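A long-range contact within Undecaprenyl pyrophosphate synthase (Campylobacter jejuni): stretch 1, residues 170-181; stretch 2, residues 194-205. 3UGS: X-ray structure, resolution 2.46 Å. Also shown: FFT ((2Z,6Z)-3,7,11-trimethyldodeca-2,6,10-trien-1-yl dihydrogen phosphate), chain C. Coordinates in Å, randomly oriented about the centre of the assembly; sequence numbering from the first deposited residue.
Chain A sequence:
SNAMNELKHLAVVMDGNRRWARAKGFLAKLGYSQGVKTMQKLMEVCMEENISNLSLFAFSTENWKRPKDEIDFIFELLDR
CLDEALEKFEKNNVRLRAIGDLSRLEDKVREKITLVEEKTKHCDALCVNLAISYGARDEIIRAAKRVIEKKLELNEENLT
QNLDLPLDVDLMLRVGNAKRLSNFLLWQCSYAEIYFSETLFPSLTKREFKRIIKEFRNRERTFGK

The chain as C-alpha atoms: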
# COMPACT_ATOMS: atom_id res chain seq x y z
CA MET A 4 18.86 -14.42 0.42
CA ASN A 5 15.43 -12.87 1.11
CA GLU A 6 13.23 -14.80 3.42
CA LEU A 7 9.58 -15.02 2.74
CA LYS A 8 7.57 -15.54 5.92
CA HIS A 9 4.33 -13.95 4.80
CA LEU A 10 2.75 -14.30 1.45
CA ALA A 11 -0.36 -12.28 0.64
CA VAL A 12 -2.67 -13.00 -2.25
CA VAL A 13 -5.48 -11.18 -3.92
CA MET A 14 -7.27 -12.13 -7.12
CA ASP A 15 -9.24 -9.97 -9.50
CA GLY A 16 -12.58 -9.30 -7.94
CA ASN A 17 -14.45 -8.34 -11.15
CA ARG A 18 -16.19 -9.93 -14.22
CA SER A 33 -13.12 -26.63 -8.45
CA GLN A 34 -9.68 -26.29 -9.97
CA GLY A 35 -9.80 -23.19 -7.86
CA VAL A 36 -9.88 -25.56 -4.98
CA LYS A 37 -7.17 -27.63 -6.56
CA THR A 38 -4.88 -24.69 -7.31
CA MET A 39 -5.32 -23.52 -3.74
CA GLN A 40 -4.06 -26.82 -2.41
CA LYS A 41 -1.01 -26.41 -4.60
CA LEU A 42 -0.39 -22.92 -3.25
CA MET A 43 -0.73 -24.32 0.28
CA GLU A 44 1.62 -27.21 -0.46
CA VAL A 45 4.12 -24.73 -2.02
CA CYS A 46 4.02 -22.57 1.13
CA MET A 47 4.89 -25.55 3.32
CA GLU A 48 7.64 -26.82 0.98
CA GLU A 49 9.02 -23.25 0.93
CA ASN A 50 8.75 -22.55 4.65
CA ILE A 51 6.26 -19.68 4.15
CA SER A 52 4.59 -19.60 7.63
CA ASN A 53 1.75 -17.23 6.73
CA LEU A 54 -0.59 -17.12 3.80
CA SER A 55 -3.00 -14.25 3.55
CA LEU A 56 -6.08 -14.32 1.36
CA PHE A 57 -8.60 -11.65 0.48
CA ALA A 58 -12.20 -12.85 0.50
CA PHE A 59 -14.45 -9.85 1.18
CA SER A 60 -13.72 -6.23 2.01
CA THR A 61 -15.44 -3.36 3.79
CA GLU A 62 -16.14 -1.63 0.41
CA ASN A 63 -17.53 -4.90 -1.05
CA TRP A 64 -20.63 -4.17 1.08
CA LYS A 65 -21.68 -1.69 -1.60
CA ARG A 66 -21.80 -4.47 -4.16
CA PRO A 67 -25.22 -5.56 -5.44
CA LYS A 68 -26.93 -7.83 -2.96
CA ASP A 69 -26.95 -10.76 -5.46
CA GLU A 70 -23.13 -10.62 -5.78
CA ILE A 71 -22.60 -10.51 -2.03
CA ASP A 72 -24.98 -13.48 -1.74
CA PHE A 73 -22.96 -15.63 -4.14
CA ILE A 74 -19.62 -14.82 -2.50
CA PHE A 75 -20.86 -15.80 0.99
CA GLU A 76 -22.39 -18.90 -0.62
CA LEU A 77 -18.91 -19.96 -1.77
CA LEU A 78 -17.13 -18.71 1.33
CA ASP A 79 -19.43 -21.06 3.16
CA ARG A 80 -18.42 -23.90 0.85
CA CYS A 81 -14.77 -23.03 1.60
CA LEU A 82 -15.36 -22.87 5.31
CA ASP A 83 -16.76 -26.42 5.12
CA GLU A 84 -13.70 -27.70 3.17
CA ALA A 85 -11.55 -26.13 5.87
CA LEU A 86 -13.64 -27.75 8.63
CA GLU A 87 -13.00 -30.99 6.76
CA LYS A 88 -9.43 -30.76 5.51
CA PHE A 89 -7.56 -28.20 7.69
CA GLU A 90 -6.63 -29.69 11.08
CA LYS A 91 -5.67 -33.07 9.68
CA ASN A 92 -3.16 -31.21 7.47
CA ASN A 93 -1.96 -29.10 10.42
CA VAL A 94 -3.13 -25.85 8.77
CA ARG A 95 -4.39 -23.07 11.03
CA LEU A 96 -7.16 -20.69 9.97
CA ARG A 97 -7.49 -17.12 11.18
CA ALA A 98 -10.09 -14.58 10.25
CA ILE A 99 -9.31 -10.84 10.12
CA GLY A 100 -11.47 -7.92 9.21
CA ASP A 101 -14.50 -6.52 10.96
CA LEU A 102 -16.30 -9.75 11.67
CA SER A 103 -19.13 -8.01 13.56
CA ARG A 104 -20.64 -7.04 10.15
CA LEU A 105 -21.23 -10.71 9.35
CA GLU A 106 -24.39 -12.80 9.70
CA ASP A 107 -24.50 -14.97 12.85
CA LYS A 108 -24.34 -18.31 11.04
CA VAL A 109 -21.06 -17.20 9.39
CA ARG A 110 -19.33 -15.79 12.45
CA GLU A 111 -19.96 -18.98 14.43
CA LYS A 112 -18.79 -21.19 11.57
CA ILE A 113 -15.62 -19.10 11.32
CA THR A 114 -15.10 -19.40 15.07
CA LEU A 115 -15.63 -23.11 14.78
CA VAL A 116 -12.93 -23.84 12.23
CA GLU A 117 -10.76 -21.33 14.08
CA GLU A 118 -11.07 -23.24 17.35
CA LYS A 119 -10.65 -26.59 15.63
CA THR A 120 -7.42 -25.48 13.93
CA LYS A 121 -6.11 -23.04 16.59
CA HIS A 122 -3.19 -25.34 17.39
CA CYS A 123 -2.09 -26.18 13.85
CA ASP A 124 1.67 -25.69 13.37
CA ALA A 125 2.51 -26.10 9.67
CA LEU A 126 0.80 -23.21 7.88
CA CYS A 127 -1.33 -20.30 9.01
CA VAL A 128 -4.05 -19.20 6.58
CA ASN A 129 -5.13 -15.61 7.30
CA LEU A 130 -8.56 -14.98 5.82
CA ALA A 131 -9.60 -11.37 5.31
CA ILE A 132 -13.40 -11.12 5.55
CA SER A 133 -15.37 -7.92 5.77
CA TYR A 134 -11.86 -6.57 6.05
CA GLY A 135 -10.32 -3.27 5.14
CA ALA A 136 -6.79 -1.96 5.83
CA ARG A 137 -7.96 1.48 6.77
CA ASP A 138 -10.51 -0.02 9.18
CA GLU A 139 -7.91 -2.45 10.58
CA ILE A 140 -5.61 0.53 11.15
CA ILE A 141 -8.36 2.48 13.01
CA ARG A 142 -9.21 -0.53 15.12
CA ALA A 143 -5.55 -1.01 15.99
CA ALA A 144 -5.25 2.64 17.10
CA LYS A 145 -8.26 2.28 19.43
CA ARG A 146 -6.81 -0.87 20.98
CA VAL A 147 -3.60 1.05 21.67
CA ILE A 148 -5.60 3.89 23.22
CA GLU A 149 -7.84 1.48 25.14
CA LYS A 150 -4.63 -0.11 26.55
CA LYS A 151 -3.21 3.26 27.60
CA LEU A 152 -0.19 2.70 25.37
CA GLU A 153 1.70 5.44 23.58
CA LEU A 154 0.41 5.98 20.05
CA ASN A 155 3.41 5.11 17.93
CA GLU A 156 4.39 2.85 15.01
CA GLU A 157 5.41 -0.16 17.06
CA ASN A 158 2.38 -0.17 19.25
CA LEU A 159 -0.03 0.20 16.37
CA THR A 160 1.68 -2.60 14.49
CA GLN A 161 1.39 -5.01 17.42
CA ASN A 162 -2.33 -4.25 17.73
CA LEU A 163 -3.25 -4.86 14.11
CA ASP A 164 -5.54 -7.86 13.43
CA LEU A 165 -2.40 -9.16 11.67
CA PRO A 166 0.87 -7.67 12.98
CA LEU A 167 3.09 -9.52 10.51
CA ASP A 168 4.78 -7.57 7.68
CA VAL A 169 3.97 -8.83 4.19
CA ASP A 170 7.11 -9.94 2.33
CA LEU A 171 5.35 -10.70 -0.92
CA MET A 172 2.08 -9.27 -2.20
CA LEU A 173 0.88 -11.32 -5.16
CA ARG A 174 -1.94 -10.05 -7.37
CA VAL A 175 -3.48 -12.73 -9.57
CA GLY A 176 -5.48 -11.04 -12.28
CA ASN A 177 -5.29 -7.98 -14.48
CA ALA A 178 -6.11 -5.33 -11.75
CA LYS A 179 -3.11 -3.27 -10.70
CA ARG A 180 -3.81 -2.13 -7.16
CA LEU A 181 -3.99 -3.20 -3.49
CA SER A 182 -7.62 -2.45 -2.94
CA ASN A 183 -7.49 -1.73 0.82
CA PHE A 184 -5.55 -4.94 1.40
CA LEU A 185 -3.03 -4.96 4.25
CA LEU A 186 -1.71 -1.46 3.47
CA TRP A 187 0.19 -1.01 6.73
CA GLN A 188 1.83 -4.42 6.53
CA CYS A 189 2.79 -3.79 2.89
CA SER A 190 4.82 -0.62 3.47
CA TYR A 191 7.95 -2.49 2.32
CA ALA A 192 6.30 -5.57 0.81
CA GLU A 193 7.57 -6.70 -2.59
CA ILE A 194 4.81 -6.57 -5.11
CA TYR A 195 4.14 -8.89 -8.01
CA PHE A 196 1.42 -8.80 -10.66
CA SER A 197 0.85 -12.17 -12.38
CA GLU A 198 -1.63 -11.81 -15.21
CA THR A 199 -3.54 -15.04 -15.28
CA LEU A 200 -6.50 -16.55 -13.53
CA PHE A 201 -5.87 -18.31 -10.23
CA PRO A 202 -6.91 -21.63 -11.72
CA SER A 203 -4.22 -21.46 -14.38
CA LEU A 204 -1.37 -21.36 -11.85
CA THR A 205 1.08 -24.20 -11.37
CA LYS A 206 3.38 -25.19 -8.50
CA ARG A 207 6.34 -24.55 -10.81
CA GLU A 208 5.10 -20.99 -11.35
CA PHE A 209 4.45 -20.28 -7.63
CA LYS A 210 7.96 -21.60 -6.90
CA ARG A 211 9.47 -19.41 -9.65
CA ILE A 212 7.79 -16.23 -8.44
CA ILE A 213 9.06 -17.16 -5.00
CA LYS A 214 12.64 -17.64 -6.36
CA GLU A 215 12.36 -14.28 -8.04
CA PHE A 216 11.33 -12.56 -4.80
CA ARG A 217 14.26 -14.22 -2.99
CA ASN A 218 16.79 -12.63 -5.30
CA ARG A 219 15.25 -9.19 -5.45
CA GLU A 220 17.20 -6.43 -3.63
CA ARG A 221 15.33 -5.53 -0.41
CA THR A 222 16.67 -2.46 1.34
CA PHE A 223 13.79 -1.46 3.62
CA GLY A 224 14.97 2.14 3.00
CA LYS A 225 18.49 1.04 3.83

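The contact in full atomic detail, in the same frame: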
# COMPACT_ATOMS: atom_id res chain seq x y z
N ASP A 170 5.85 -9.86 3.14
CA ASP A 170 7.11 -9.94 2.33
C ASP A 170 6.83 -9.87 0.87
O ASP A 170 7.46 -9.12 0.13
CB ASP A 170 7.86 -11.21 2.65
CG ASP A 170 8.22 -11.28 4.14
OD1 ASP A 170 8.91 -10.34 4.66
OD2 ASP A 170 7.79 -12.26 4.80
N LEU A 171 5.85 -10.67 0.48
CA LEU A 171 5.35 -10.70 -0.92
C LEU A 171 3.84 -10.55 -1.06
O LEU A 171 3.05 -11.32 -0.53
CB LEU A 171 5.79 -11.96 -1.64
CG LEU A 171 5.44 -11.95 -3.13
CD1 LEU A 171 6.08 -10.78 -3.86
CD2 LEU A 171 5.82 -13.25 -3.80
N MET A 172 3.47 -9.53 -1.80
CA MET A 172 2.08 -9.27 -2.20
C MET A 172 1.90 -9.66 -3.67
O MET A 172 2.35 -8.98 -4.58
CB MET A 172 1.69 -7.81 -1.98
CG MET A 172 0.30 -7.44 -2.46
SD MET A 172 -1.03 -8.23 -1.53
CE MET A 172 -1.21 -7.24 -0.07
N LEU A 173 1.19 -10.76 -3.85
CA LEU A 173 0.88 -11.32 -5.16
C LEU A 173 -0.56 -11.02 -5.61
O LEU A 173 -1.54 -11.40 -5.01
CB LEU A 173 1.16 -12.82 -5.17
CG LEU A 173 0.84 -13.59 -6.46
CD1 LEU A 173 1.89 -13.37 -7.56
CD2 LEU A 173 0.75 -15.07 -6.13
N ARG A 174 -0.65 -10.28 -6.69
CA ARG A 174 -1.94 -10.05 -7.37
C ARG A 174 -2.08 -11.07 -8.51
O ARG A 174 -1.23 -11.17 -9.38
CB ARG A 174 -2.06 -8.61 -7.90
CG ARG A 174 -3.08 -8.44 -9.02
CD ARG A 174 -4.54 -8.53 -8.56
NE ARG A 174 -4.93 -7.41 -7.68
CZ ARG A 174 -6.18 -7.01 -7.44
NH1 ARG A 174 -7.21 -7.65 -7.96
NH2 ARG A 174 -6.40 -5.98 -6.65
N VAL A 175 -3.13 -11.86 -8.46
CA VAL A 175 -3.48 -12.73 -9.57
C VAL A 175 -4.71 -12.18 -10.30
O VAL A 175 -5.84 -12.28 -9.86
CB VAL A 175 -3.75 -14.16 -9.15
CG1 VAL A 175 -3.91 -15.03 -10.40
CG2 VAL A 175 -2.62 -14.68 -8.26
N GLY A 176 -4.44 -11.63 -11.46
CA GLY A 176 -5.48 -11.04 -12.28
C GLY A 176 -4.87 -9.94 -13.12
O GLY A 176 -3.65 -9.80 -13.21
N ASN A 177 -5.73 -9.16 -13.72
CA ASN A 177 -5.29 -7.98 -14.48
C ASN A 177 -5.30 -6.61 -13.73
O ASN A 177 -4.64 -5.66 -14.14
CB ASN A 177 -6.04 -7.85 -15.80
CG ASN A 177 -5.34 -6.90 -16.74
OD1 ASN A 177 -4.09 -6.94 -16.90
ND2 ASN A 177 -6.11 -6.00 -17.34
N ALA A 178 -6.03 -6.55 -12.62
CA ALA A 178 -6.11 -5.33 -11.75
C ALA A 178 -4.74 -5.00 -11.16
O ALA A 178 -4.03 -5.86 -10.67
CB ALA A 178 -7.11 -5.50 -10.61
N LYS A 179 -4.37 -3.74 -11.25
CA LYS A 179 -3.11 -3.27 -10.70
C LYS A 179 -3.31 -2.31 -9.55
O LYS A 179 -3.33 -1.10 -9.74
CB LYS A 179 -2.27 -2.56 -11.75
CG LYS A 179 -2.09 -3.34 -13.02
CD LYS A 179 -0.62 -3.68 -13.28
CE LYS A 179 -0.49 -4.53 -14.53
NZ LYS A 179 -1.35 -5.75 -14.42
N ARG A 180 -3.39 -2.88 -8.35
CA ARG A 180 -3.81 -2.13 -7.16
C ARG A 180 -3.94 -3.02 -5.94
O ARG A 180 -3.97 -4.23 -6.09
CB ARG A 180 -5.12 -1.41 -7.41
CG ARG A 180 -6.23 -2.35 -7.83
CD ARG A 180 -7.52 -1.61 -8.08
NE ARG A 180 -8.58 -2.49 -8.55
CZ ARG A 180 -9.28 -2.31 -9.66
NH1 ARG A 180 -9.04 -1.27 -10.46
NH2 ARG A 180 -10.25 -3.16 -9.95
N LEU A 181 -3.95 -2.42 -4.76
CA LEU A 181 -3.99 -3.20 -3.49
C LEU A 181 -5.36 -3.34 -2.90
O LEU A 181 -5.62 -4.18 -2.07
CB LEU A 181 -3.05 -2.63 -2.43
CG LEU A 181 -1.54 -2.70 -2.82
CD1 LEU A 181 -0.69 -2.47 -1.58
CD2 LEU A 181 -1.16 -4.01 -3.47
N ILE A 194 6.09 -6.47 -4.42
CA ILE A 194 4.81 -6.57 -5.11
C ILE A 194 4.98 -7.22 -6.47
O ILE A 194 5.91 -6.92 -7.21
CB ILE A 194 4.15 -5.22 -5.27
CG1 ILE A 194 3.65 -4.72 -3.92
CG2 ILE A 194 2.94 -5.33 -6.19
CD1 ILE A 194 3.22 -3.27 -3.96
N TYR A 195 4.07 -8.13 -6.76
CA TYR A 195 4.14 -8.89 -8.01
C TYR A 195 2.77 -9.11 -8.62
O TYR A 195 1.88 -9.67 -8.02
CB TYR A 195 4.90 -10.20 -7.82
CG TYR A 195 5.21 -10.93 -9.12
CD1 TYR A 195 6.33 -10.61 -9.89
CD2 TYR A 195 4.35 -11.91 -9.62
CE1 TYR A 195 6.61 -11.25 -11.10
CE2 TYR A 195 4.62 -12.56 -10.83
CZ TYR A 195 5.75 -12.22 -11.56
OH TYR A 195 6.04 -12.84 -12.75
N PHE A 196 2.64 -8.63 -9.84
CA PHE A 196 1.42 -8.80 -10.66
C PHE A 196 1.57 -9.95 -11.66
O PHE A 196 2.31 -9.84 -12.62
CB PHE A 196 1.08 -7.54 -11.45
CG PHE A 196 0.84 -6.33 -10.60
CD1 PHE A 196 -0.23 -6.29 -9.69
CD2 PHE A 196 1.65 -5.22 -10.71
CE1 PHE A 196 -0.45 -5.17 -8.90
CE2 PHE A 196 1.42 -4.09 -9.93
CZ PHE A 196 0.37 -4.07 -9.02
N SER A 197 0.91 -11.07 -11.39
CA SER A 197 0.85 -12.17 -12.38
C SER A 197 -0.49 -12.15 -13.09
O SER A 197 -1.54 -12.27 -12.46
CB SER A 197 1.09 -13.54 -11.78
OG SER A 197 0.14 -13.83 -10.78
N GLU A 198 -0.42 -12.00 -14.40
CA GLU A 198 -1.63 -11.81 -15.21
C GLU A 198 -2.12 -13.14 -15.79
O GLU A 198 -1.67 -13.64 -16.80
CB GLU A 198 -1.45 -10.76 -16.28
CG GLU A 198 -1.06 -9.41 -15.69
CD GLU A 198 -0.74 -8.36 -16.75
OE1 GLU A 198 0.45 -7.99 -16.87
OE2 GLU A 198 -1.67 -7.92 -17.46
N THR A 199 -3.06 -13.70 -15.06
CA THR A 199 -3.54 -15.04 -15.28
C THR A 199 -4.73 -15.19 -14.37
O THR A 199 -5.00 -14.33 -13.56
CB THR A 199 -2.50 -16.10 -14.89
OG1 THR A 199 -1.94 -15.78 -13.61
CG2 THR A 199 -1.38 -16.16 -15.92
N LEU A 200 -5.44 -16.29 -14.49
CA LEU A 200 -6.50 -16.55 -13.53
C LEU A 200 -5.83 -17.42 -12.47
O LEU A 200 -4.72 -17.91 -12.66
CB LEU A 200 -7.72 -17.20 -14.17
N PHE A 201 -6.49 -17.59 -11.34
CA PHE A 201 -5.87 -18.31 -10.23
C PHE A 201 -5.76 -19.77 -10.64
O PHE A 201 -4.76 -20.46 -10.39
CB PHE A 201 -6.72 -18.18 -8.99
CG PHE A 201 -6.16 -18.86 -7.78
CD1 PHE A 201 -4.93 -18.50 -7.28
CD2 PHE A 201 -6.90 -19.83 -7.12
CE1 PHE A 201 -4.42 -19.11 -6.15
CE2 PHE A 201 -6.41 -20.43 -5.98
CZ PHE A 201 -5.17 -20.08 -5.50
N PRO A 202 -6.79 -20.25 -11.30
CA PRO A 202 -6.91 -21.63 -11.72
C PRO A 202 -5.70 -22.06 -12.50
O PRO A 202 -5.15 -23.12 -12.28
CB PRO A 202 -8.12 -21.60 -12.65
CG PRO A 202 -8.92 -20.44 -12.19
CD PRO A 202 -7.94 -19.44 -11.71
N SER A 203 -5.28 -21.16 -13.38
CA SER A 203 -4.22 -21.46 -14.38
C SER A 203 -2.79 -21.55 -13.82
O SER A 203 -1.85 -21.84 -14.54
CB SER A 203 -4.26 -20.46 -15.54
OG SER A 203 -5.50 -20.56 -16.24
N LEU A 204 -2.68 -21.36 -12.52
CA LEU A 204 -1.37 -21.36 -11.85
C LEU A 204 -0.87 -22.73 -11.41
O LEU A 204 -1.58 -23.52 -10.81
CB LEU A 204 -1.34 -20.40 -10.66
CG LEU A 204 -1.35 -18.92 -11.08
CD1 LEU A 204 -1.87 -18.06 -9.93
CD2 LEU A 204 0.02 -18.45 -11.55
N THR A 205 0.40 -22.94 -11.69
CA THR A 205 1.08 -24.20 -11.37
C THR A 205 2.09 -24.05 -10.25
O THR A 205 2.67 -23.00 -10.07
CB THR A 205 1.84 -24.79 -12.59
OG1 THR A 205 3.10 -24.11 -12.74
CG2 THR A 205 1.02 -24.66 -13.90
O3 FFT C . -8.94 -4.83 -6.91
P FFT C . -10.14 -5.68 -7.22
O1 FFT C . -9.80 -6.94 -7.94
O2 FFT C . -11.27 -4.83 -7.78
O FFT C . -10.75 -6.22 -5.82
C14 FFT C . -10.05 -7.23 -5.05
C13 FFT C . -10.69 -7.42 -3.69
C11 FFT C . -11.14 -8.60 -3.27
C12 FFT C . -11.76 -8.73 -1.93
C10 FFT C . -10.94 -9.86 -4.07
C9 FFT C . -12.23 -10.58 -4.33
C8 FFT C . -12.02 -11.64 -5.39
C6 FFT C . -12.14 -12.95 -5.11
C7 FFT C . -11.95 -14.01 -6.17
C5 FFT C . -12.47 -13.38 -3.71
C4 FFT C . -13.25 -14.66 -3.83
C3 FFT C . -13.96 -15.03 -2.54
C1 FFT C . -14.40 -16.30 -2.37
C2 FFT C . -14.18 -17.34 -3.45
C FFT C . -15.10 -16.65 -1.07

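Residues 171-175 and 194-197 lie side by side as parallel strands, their directions 18° apart, and the contact buries 796 Å² in total. Tyr 195 N donates to Met 172 O (2.9 Å), Arg 174 N to Tyr 195 O (2.9 Å), Ser 197 N to Arg 174 O (2.9 Å) and Gly 176 N to Ser 197 O (3.1 Å). Paired residues therefore send their side chains to the same face of the sheet.

On the face carrying Leu 173, Val 175, Tyr 195 and Ser 197, packing is largely apolar. Leu 173 is t at chi1 and p at chi2, which brings CD1 to 3.5 Å from Tyr 195 CD2, at the edge of a ring whose own chi1 is t. Ser 197 suits its buried place because it is small; its p rotamer lets OG make a weak hydrogen bond back to Arg 174 O (3.3 Å), the carbonyl already bound by its own amide. The t rotamer of Val 175 sets CG1 3.4 Å from Thr 199 O and 3.7 Å from Leu 204 CD1. The type I turn from Phe 201 to Leu 204 brings the m,t side chain of Leu 204 back toward the strand.

The other face carries Met 172, Arg 174, Ile 194 and Phe 196. Ile 194 CG1 packs 4.1 Å from Met 172 CB, while the methionine's t,p,p chain leads away from the neighbouring strand. Arg 174 likewise keeps only its aliphatic base here: CB lies 3.5 Å from CD1 at the edge of the Phe 196 ring. Its t,p,p conformation carries the guanidinium away, where NH2 bonds Arg 180 O (3.0 Å) and FFT O3 (2.8 Å), and NH1 reaches FFT O1 (2.7 Å). The extended p,t,t chain of Arg 180 brings NE to the same FFT O3 (2.9 Å) and NH2 to FFT O2 (2.9 Å), so the two arginines share the phosphate.

Phe 196, in the m rotamer, has the largest covered area of the contact. Lys 179 lays its methylenes over one ring face, CD 4.0 Å from the centroid, with chi2 at -117°, between wells. Its NZ then reaches Glu 198 OE2 in a long salt bridge (3.7 Å) and makes a weak hydrogen bond to Asn 177 O (3.3 Å). Lysine supplies both aliphatic stem and charged end. Gly 176, at phi/psi 151/-168, adopts a backbone conformation in which a CB would be jammed against the preceding carbonyl.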